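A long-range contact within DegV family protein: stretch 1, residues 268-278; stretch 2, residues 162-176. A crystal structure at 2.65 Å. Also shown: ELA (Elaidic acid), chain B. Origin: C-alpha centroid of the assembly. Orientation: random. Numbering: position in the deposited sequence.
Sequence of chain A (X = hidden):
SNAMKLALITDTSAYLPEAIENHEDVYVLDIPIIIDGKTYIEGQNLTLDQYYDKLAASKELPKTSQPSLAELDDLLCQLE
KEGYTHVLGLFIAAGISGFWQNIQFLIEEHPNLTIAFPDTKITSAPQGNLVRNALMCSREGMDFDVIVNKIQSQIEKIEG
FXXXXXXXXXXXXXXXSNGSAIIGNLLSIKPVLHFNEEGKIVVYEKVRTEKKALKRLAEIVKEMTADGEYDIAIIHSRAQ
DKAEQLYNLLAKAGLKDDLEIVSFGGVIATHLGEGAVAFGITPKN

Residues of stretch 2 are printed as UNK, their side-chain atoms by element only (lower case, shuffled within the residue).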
# COMPACT_ATOMS: atom_id res chain seq x y z
N ILE A 268 1.98 -8.29 0.06
CA ILE A 268 3.12 -7.54 -0.47
C ILE A 268 4.44 -8.31 -0.41
O ILE A 268 5.25 -8.21 -1.31
CB ILE A 268 3.23 -6.14 0.18
CG1 ILE A 268 1.95 -5.34 -0.08
CG2 ILE A 268 4.43 -5.39 -0.35
CD1 ILE A 268 1.74 -4.13 0.82
N ALA A 269 4.65 -9.11 0.64
CA ALA A 269 5.76 -10.06 0.68
C ALA A 269 5.79 -10.95 -0.58
O ALA A 269 6.84 -11.15 -1.19
CB ALA A 269 5.69 -10.90 1.93
N THR A 270 4.64 -11.47 -0.99
CA THR A 270 4.51 -12.19 -2.26
C THR A 270 5.17 -11.49 -3.46
O THR A 270 5.82 -12.14 -4.27
CB THR A 270 3.02 -12.52 -2.58
OG1 THR A 270 2.48 -13.41 -1.60
CG2 THR A 270 2.87 -13.17 -3.96
N HIS A 271 5.00 -10.18 -3.58
CA HIS A 271 5.50 -9.46 -4.75
C HIS A 271 6.88 -8.85 -4.55
O HIS A 271 7.62 -8.61 -5.52
CB HIS A 271 4.48 -8.42 -5.21
CG HIS A 271 3.19 -9.03 -5.66
ND1 HIS A 271 2.98 -9.45 -6.96
CD2 HIS A 271 2.07 -9.36 -4.97
CE1 HIS A 271 1.77 -9.97 -7.06
NE2 HIS A 271 1.19 -9.93 -5.87
N LEU A 272 7.24 -8.62 -3.30
CA LEU A 272 8.50 -8.00 -2.98
C LEU A 272 9.58 -9.03 -2.64
O LEU A 272 10.77 -8.80 -2.86
CB LEU A 272 8.30 -7.00 -1.84
CG LEU A 272 8.34 -5.50 -2.13
CD1 LEU A 272 7.44 -5.10 -3.30
CD2 LEU A 272 8.01 -4.72 -0.87
N GLY A 273 9.14 -10.18 -2.12
CA GLY A 273 10.05 -11.17 -1.59
C GLY A 273 10.31 -10.87 -0.13
O GLY A 273 9.91 -9.80 0.37
N GLU A 274 10.94 -11.82 0.56
CA GLU A 274 11.44 -11.60 1.91
C GLU A 274 12.73 -10.79 1.82
O GLU A 274 13.40 -10.78 0.78
CB GLU A 274 11.68 -12.94 2.63
CG GLU A 274 12.19 -12.80 4.06
CD GLU A 274 12.05 -14.07 4.87
OE1 GLU A 274 11.62 -15.08 4.29
OE2 GLU A 274 12.37 -14.07 6.09
N GLY A 275 13.07 -10.11 2.92
CA GLY A 275 14.24 -9.24 2.98
C GLY A 275 14.05 -7.85 2.37
O GLY A 275 15.02 -7.10 2.28
N ALA A 276 12.83 -7.51 1.93
CA ALA A 276 12.57 -6.19 1.35
C ALA A 276 12.49 -5.09 2.41
O ALA A 276 12.09 -5.35 3.55
CB ALA A 276 11.32 -6.20 0.54
N VAL A 277 12.90 -3.86 2.04
CA VAL A 277 12.73 -2.66 2.88
C VAL A 277 12.24 -1.51 2.00
O VAL A 277 12.62 -1.40 0.83
CB VAL A 277 14.04 -2.27 3.67
CG1 VAL A 277 15.01 -1.53 2.78
CG2 VAL A 277 13.73 -1.43 4.89
N ALA A 278 11.38 -0.67 2.57
CA ALA A 278 10.74 0.42 1.83
C ALA A 278 10.48 1.58 2.76
O ALA A 278 10.53 1.43 3.98
CB ALA A 278 9.44 -0.05 1.23
N UNK A 162 11.45 1.65 -2.47
CA UNK A 162 11.69 0.26 -2.07
C UNK A 162 13.06 -0.22 -2.48
O UNK A 162 13.56 0.13 -3.54
c UNK A 162 9.29 -0.11 -2.93
c UNK A 162 8.55 -0.66 -4.16
c UNK A 162 10.68 -0.74 -2.75
c UNK A 162 10.62 -2.07 -1.98
N UNK A 163 13.67 -1.03 -1.64
CA UNK A 163 14.87 -1.75 -2.01
C UNK A 163 14.64 -3.19 -1.62
O UNK A 163 14.37 -3.49 -0.46
c UNK A 163 16.46 0.18 -1.84
c UNK A 163 16.13 -1.21 -1.31
c UNK A 163 17.32 -2.18 -1.50
N UNK A 164 14.70 -4.07 -2.61
CA UNK A 164 14.36 -5.46 -2.38
C UNK A 164 15.62 -6.31 -2.22
O UNK A 164 16.73 -5.90 -2.60
c UNK A 164 13.38 -6.02 -3.46
c UNK A 164 12.13 -5.18 -3.52
c UNK A 164 14.05 -6.12 -4.83
N UNK A 165 15.44 -7.49 -1.64
CA UNK A 165 16.56 -8.37 -1.51
C UNK A 165 16.81 -9.14 -2.80
O UNK A 165 17.94 -9.24 -3.28
n UNK A 165 18.72 -9.13 0.20
c UNK A 165 17.66 -9.94 0.07
o UNK A 165 17.73 -11.16 0.24
c UNK A 165 16.38 -9.29 -0.32
N UNK A 166 15.74 -9.68 -3.38
CA UNK A 166 15.84 -10.34 -4.67
C UNK A 166 14.65 -10.01 -5.57
O UNK A 166 13.49 -10.01 -5.14
c UNK A 166 14.75 -12.63 -4.34
o UNK A 166 14.56 -13.65 -5.07
c UNK A 166 16.06 -11.86 -4.52
o UNK A 166 13.94 -12.21 -3.48
N UNK A 167 14.97 -9.75 -6.83
CA UNK A 167 14.03 -9.14 -7.75
C UNK A 167 13.06 -10.10 -8.44
O UNK A 167 12.15 -9.65 -9.13
c UNK A 167 15.50 -7.06 -8.36
c UNK A 167 14.62 -5.87 -8.70
c UNK A 167 14.81 -8.35 -8.80
c UNK A 167 16.86 -6.95 -9.03
N UNK A 168 13.25 -11.40 -8.28
CA UNK A 168 12.40 -12.39 -8.94
C UNK A 168 10.92 -12.16 -8.66
O UNK A 168 10.11 -12.17 -9.59
c UNK A 168 14.27 -14.02 -8.67
c UNK A 168 12.79 -13.80 -8.52
o UNK A 168 14.76 -14.20 -9.80
n UNK A 168 15.00 -13.98 -7.54
N UNK A 169 10.60 -11.94 -7.39
CA UNK A 169 9.23 -11.65 -6.99
C UNK A 169 8.65 -10.51 -7.79
O UNK A 169 7.58 -10.65 -8.39
c UNK A 169 9.18 -11.35 -5.51
n UNK A 169 10.46 -14.13 -3.50
c UNK A 169 9.17 -14.18 -3.25
n UNK A 169 8.58 -13.21 -3.93
c UNK A 169 9.52 -12.51 -4.64
c UNK A 169 10.71 -13.10 -4.37
N UNK A 170 9.35 -9.38 -7.81
CA UNK A 170 8.89 -8.22 -8.56
C UNK A 170 8.80 -8.41 -10.07
O UNK A 170 7.86 -7.91 -10.70
c UNK A 170 7.69 -5.71 -7.38
c UNK A 170 9.70 -6.99 -8.22
c UNK A 170 9.12 -6.14 -7.09
c UNK A 170 10.00 -4.94 -6.84
N UNK A 171 9.76 -9.13 -10.64
CA UNK A 171 9.84 -9.33 -12.08
C UNK A 171 8.82 -10.38 -12.54
O UNK A 171 8.00 -10.10 -13.42
c UNK A 171 11.28 -9.74 -12.50
c UNK A 171 11.35 -10.16 -13.99
c UNK A 171 12.29 -8.63 -12.17
N UNK A 172 8.88 -11.56 -11.93
CA UNK A 172 8.03 -12.68 -12.33
C UNK A 172 6.58 -12.51 -11.89
O UNK A 172 5.64 -12.87 -12.63
c UNK A 172 11.55 -15.67 -11.87
n UNK A 172 12.48 -16.85 -12.01
c UNK A 172 9.54 -14.60 -12.94
c UNK A 172 8.62 -14.02 -11.88
c UNK A 172 10.20 -15.92 -12.55
N UNK A 173 6.39 -11.92 -10.71
CA UNK A 173 5.06 -11.51 -10.25
C UNK A 173 4.48 -10.45 -11.16
O UNK A 173 3.27 -10.35 -11.32
N UNK A 174 5.35 -9.64 -11.75
CA UNK A 174 4.98 -8.74 -12.83
C UNK A 174 4.70 -7.31 -12.43
O UNK A 174 4.26 -6.52 -13.26
N UNK A 175 4.94 -6.95 -11.16
CA UNK A 175 4.61 -5.59 -10.70
C UNK A 175 5.72 -4.57 -10.96
O UNK A 175 5.46 -3.36 -10.93
c UNK A 175 4.13 -5.54 -9.25
n UNK A 175 1.25 -7.89 -9.57
c UNK A 175 -0.04 -8.21 -9.72
n UNK A 175 -0.39 -9.48 -9.81
n UNK A 175 -0.97 -7.28 -9.77
c UNK A 175 3.17 -6.64 -8.85
c UNK A 175 1.79 -6.54 -9.45
N UNK A 176 6.94 -5.05 -11.20
CA UNK A 176 7.99 -4.21 -11.76
C UNK A 176 7.75 -4.04 -13.26
O UNK A 176 7.67 -5.04 -14.00
c UNK A 176 11.88 -4.72 -11.97
c UNK A 176 10.55 -4.00 -12.12
c UNK A 176 9.39 -4.80 -11.51
c UNK A 176 10.66 -2.58 -11.54
CA ELA B . -3.82 -8.80 -8.58
C ELA B . -3.87 -9.94 -9.60
O ELA B . -2.96 -10.82 -9.69
C3 ELA B . -3.86 -9.27 -7.13
C4 ELA B . -4.13 -8.11 -6.17
C5 ELA B . -3.03 -7.96 -5.10
C6 ELA B . -1.84 -7.13 -5.62
C7 ELA B . -0.54 -7.20 -4.83
C8 ELA B . 0.54 -6.37 -5.52
C9 ELA B . 1.45 -5.68 -4.52
C10 ELA B . 2.73 -5.04 -4.93
C11 ELA B . 3.84 -4.88 -3.91
C12 ELA B . 4.42 -3.47 -3.89
C13 ELA B . 4.09 -2.70 -2.63
C14 ELA B . 5.17 -1.70 -2.24
C15 ELA B . 4.82 -1.03 -0.90
C16 ELA B . 5.66 0.20 -0.58
C17 ELA B . 4.79 1.45 -0.49
C18 ELA B . 5.24 2.41 0.60
OXT ELA B . -4.83 -9.99 -10.40
O HOH W 1 13.03 -9.25 -1.48
O HOH W 2 11.11 -8.62 -5.79
O HOH W 3 5.31 -8.92 -8.56

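Position 162 carries four carbons, forked at the first, one arm two carbons long. They pack against Leu272 and Ala278. The fork at CB makes it isoleucine. Ile162 CG2 lies 3.9 Å from Leu272 CD2 and 4.0 Å from Ala278 CB.

Position 163 has three carbons, one carrying the other two, and it lies beside Val277. This is valine. Its backbone pairs antiparallel with Val277: Val163 N donates to Val277 O at 2.7 Å, and Val277 N donates to Val163 O at 2.9 Å.

Position 164 has the same three-carbon fork, against Leu272 and Ala276, so it is also valine. Val164 CG1 packs 4.0 Å from Leu272 CG and 4.3 Å from Ala276 CB.

Position 165 has two carbons, the second carrying one oxygen and one nitrogen. Its CB touches Glu274 and Gly275. That is the amide of asparagine. Asn165 CB lies 3.5 Å from Glu274 O.

Position 166 has two carbons, the second carrying two oxygens, one of them near Gly273. This carboxylate is aspartate. Asp166 OD1 is 4.4 Å from Gly273 CA.

Position 167 has four carbons forked at the second. Its CA-to-CB bond points away from stretch 1, and it makes no contact across. It is leucine.

Position 168 again has two carbons ending in one oxygen and one nitrogen, without a contact to stretch 1. It is asparagine. Asn168 ND2 donates to Asp166 OD2 at 2.5 Å, a bond within the stretch.

Position 169 has one carbon and then a five-membered ring of three carbons and two nitrogens. The ring meets Thr270 and Gly273. Only histidine fits. His169 ND1 donates to Thr270 O at 3.0 Å, and Gly273 CA sits over the ring face, 3.3 Å from its centroid.

Position 170 has four carbons forked at the second, packed against Leu272: leucine. Leu170 CD2 is 4.1 Å from Leu272 CD1.

Position 171 has one carbon carrying two more. Its CA-to-CB bond points away from stretch 1, and it touches nothing there. It is valine.

Position 172 has four carbons in a row ending in nitrogen. It is lysine, exposed and out of reach.

Position 173 has no side-chain atoms; its CA nears His271. It is glycine. Gly173 CA is 4.4 Å from His271 ND1.

Position 174 is also bare, without contact across: glycine. Gly174 has positive phi and leaves the helix; a CB here would jam against the preceding carbonyl.

Position 175 has three carbons, a nitrogen, then a carbon carrying two more nitrogens. It touches His271. That guanidinium is arginine. Arg175 NE is 3.3 Å from His271 CE1. Arg175 NH2 donates to elaidic acid O at 2.9 Å.

Position 176 has four carbons forked at the second, out of reach of stretch 1. It is leucine.

The contact joins a short antiparallel strand pairing to two nearly perpendicular helices. Leu272, at the end of its helix, packs against Ile162, Val164 and Leu170. Gly273 lets the chain pass close over His169; a CB there would clash with that ring. Water 2 donates to Leu272 O at 3.0 Å and accepts from Leu170 N at 2.8 Å. Elaidic acid C8 lies over one face of the His271 ring and over one face of the Arg175 guanidinium.

Stretch 2, residues 162-176: IVVNDLNHLVKGGRL
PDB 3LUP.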